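Local coordinates for protein RNA-directed RNA polymerase (PDB 3ZED) that probably copies the double-stranded RNA genome of a birnavirus as its RNA-dependent RNA polymerase, and occurs both free and covalently attached to that RNA, at residues B[589-594]-B[659-664]. Numbering follows the deposited sequence.
Sequences YPKGLE and MSEFGG
Lys591 and Glu661 meet because their first torsions turn both chains into the gap between two loops. In Lys591, CG stands anti to the carbonyl carbon (chi1 -65°), and the rest of the chain runs out straight. In Glu661, CG sits between the backbone N and the carbonyl carbon (chi1 68°), and this chain too is extended. The two side chains cross at about a right angle. Lys591 CD passes Glu661 CB at 4.0 Å, and Lys591 CE lies 3.8 Å from Glu661 OE1. The ammonium is less close, with Lys591 NZ 4.4 Å from Glu661 OE1, too far for a salt bridge. The carboxylate has stronger partners elsewhere: OE1 pairs with Arg308 and OE2 bonds to Ser586. On its other flank, Glu661 CG lies over the centre of the Phe662 ring.

The apolar end of the contact is Leu593 against Met659. The methyl CD2 of Leu593 rests on Met659 CG at 3.7 Å, near CB and CE as well. Leu598 of helix 596-600 touches both side chains.

Three waters link the loops. One accepts from Lys591 N and donates to the carboxylate at Glu661 OE2 (2.6 Å). The other two join backbone to backbone. One of them donates to Gly592 O and to Met659 O, each at 2.8 Å. The other accepts from Glu661 N and reaches Lys591 O by a weak bond. Ser660 starts a type I turn to Gly663, and its OG accepts from Phe662 N in an ST turn.

The contact joins two loops of the thumb domain, one after helix 580-588 and one after helix 650-654. No direct hydrogen bond crosses it. Its polar links run through bridging water and through Arg308, which also bonds to Tyr589 O, with the nearby lysine probably adding modest electrostatic attraction to the glutamate.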
loop_
_atom_site.group_PDB
_atom_site.type_symbol
_atom_site.label_atom_id
_atom_site.label_comp_id
_atom_site.label_asym_id
_atom_site.label_seq_id
_atom_site.Cartn_x
_atom_site.Cartn_y
_atom_site.Cartn_z
ATOM N N TYR B 589 -19.806 7.070 11.101
ATOM C CA TYR B 589 -19.140 5.952 11.754
ATOM C C TYR B 589 -17.673 6.259 12.047
ATOM O O TYR B 589 -16.800 5.802 11.309
ATOM C CB TYR B 589 -19.261 4.680 10.906
ATOM C CG TYR B 589 -20.628 4.051 11.036
ATOM C CD1 TYR B 589 -20.926 3.198 12.090
ATOM C CD2 TYR B 589 -21.641 4.348 10.126
ATOM C CE1 TYR B 589 -22.200 2.649 12.236
ATOM C CE2 TYR B 589 -22.915 3.817 10.271
ATOM C CZ TYR B 589 -23.193 2.971 11.329
ATOM O OH TYR B 589 -24.460 2.457 11.472
ATOM N N PRO B 590 -17.375 7.000 13.143
ATOM C CA PRO B 590 -15.957 7.285 13.456
ATOM C C PRO B 590 -15.215 6.032 13.883
ATOM O O PRO B 590 -15.815 5.134 14.487
ATOM C CB PRO B 590 -16.028 8.295 14.612
ATOM C CG PRO B 590 -17.392 8.126 15.211
ATOM C CD PRO B 590 -18.298 7.617 14.127
ATOM N N LYS B 591 -13.922 5.937 13.518
ATOM C CA LYS B 591 -13.067 4.850 14.006
ATOM C C LYS B 591 -12.692 5.257 15.419
ATOM O O LYS B 591 -12.428 6.451 15.655
ATOM C CB LYS B 591 -11.802 4.646 13.143
ATOM C CG LYS B 591 -12.044 4.195 11.722
ATOM C CD LYS B 591 -10.737 3.911 11.010
ATOM C CE LYS B 591 -10.970 3.562 9.554
ATOM N NZ LYS B 591 -9.760 2.985 8.906
ATOM N N GLY B 592 -12.701 4.311 16.347
ATOM C CA GLY B 592 -12.293 4.586 17.718
ATOM C C GLY B 592 -10.793 4.421 17.873
ATOM O O GLY B 592 -10.068 4.319 16.876
ATOM N N LEU B 593 -10.315 4.372 19.127
ATOM C CA LEU B 593 -8.904 4.087 19.406
ATOM C C LEU B 593 -8.662 2.601 19.159
ATOM O O LEU B 593 -9.166 1.776 19.928
ATOM C CB LEU B 593 -8.530 4.450 20.865
ATOM C CG LEU B 593 -8.219 5.894 21.197
ATOM C CD1 LEU B 593 -7.982 6.039 22.673
ATOM C CD2 LEU B 593 -6.991 6.382 20.444
ATOM N N GLU B 594 -7.967 2.250 18.065
ATOM C CA GLU B 594 -7.691 0.842 17.744
ATOM C C GLU B 594 -6.218 0.518 18.074
ATOM O O GLU B 594 -5.425 0.104 17.220
ATOM C CB GLU B 594 -8.064 0.520 16.292
ATOM C CG GLU B 594 -9.572 0.458 16.077
ATOM C CD GLU B 594 -10.058 0.440 14.638
ATOM O OE1 GLU B 594 -9.280 0.034 13.744
ATOM O OE2 GLU B 594 -11.233 0.813 14.412
ATOM N N MET B 659 -4.019 8.814 17.213
ATOM C CA MET B 659 -5.411 8.618 17.635
ATOM C C MET B 659 -6.441 8.820 16.499
ATOM O O MET B 659 -7.639 8.573 16.704
ATOM C CB MET B 659 -5.760 9.618 18.741
ATOM C CG MET B 659 -5.013 9.426 20.013
ATOM S SD MET B 659 -5.814 10.369 21.315
ATOM C CE MET B 659 -5.312 9.420 22.705
ATOM N N SER B 660 -6.001 9.307 15.328
ATOM C CA SER B 660 -6.954 9.631 14.277
ATOM C C SER B 660 -6.655 8.935 12.966
ATOM O O SER B 660 -5.506 8.743 12.627
ATOM C CB SER B 660 -6.984 11.147 14.072
ATOM O OG SER B 660 -7.914 11.543 13.078
ATOM N N GLU B 661 -7.706 8.599 12.205
ATOM C CA GLU B 661 -7.570 8.013 10.859
ATOM C C GLU B 661 -7.029 9.076 9.868
ATOM O O GLU B 661 -6.563 8.726 8.797
ATOM C CB GLU B 661 -8.913 7.440 10.365
ATOM C CG GLU B 661 -9.995 8.466 10.069
ATOM C CD GLU B 661 -11.245 7.858 9.460
ATOM O OE1 GLU B 661 -11.124 7.171 8.421
ATOM O OE2 GLU B 661 -12.348 8.066 10.015
ATOM N N PHE B 662 -7.123 10.370 10.238
ATOM C CA PHE B 662 -6.667 11.508 9.439
ATOM C C PHE B 662 -5.307 12.019 9.908
ATOM O O PHE B 662 -4.842 13.033 9.395
ATOM C CB PHE B 662 -7.717 12.643 9.486
ATOM C CG PHE B 662 -9.087 12.202 9.017
ATOM C CD1 PHE B 662 -9.276 11.701 7.721
ATOM C CD2 PHE B 662 -10.182 12.253 9.872
ATOM C CE1 PHE B 662 -10.544 11.292 7.294
ATOM C CE2 PHE B 662 -11.445 11.829 9.446
ATOM C CZ PHE B 662 -11.614 11.346 8.165
ATOM N N GLY B 663 -4.698 11.329 10.873
ATOM C CA GLY B 663 -3.407 11.676 11.471
ATOM C C GLY B 663 -2.220 11.706 10.524
ATOM O O GLY B 663 -1.356 12.595 10.634
ATOM N N GLY B 664 -2.213 10.760 9.577
ATOM C CA GLY B 664 -1.170 10.585 8.577
ATOM C C GLY B 664 -0.958 11.737 7.614
ATOM O O GLY B 664 -0.166 11.603 6.681
HETATM O O HOH W 1 -12.737 8.505 12.531
HETATM O O HOH W 2 -10.388 8.460 13.658
HETATM O O HOH W 3 -8.774 6.334 15.420
#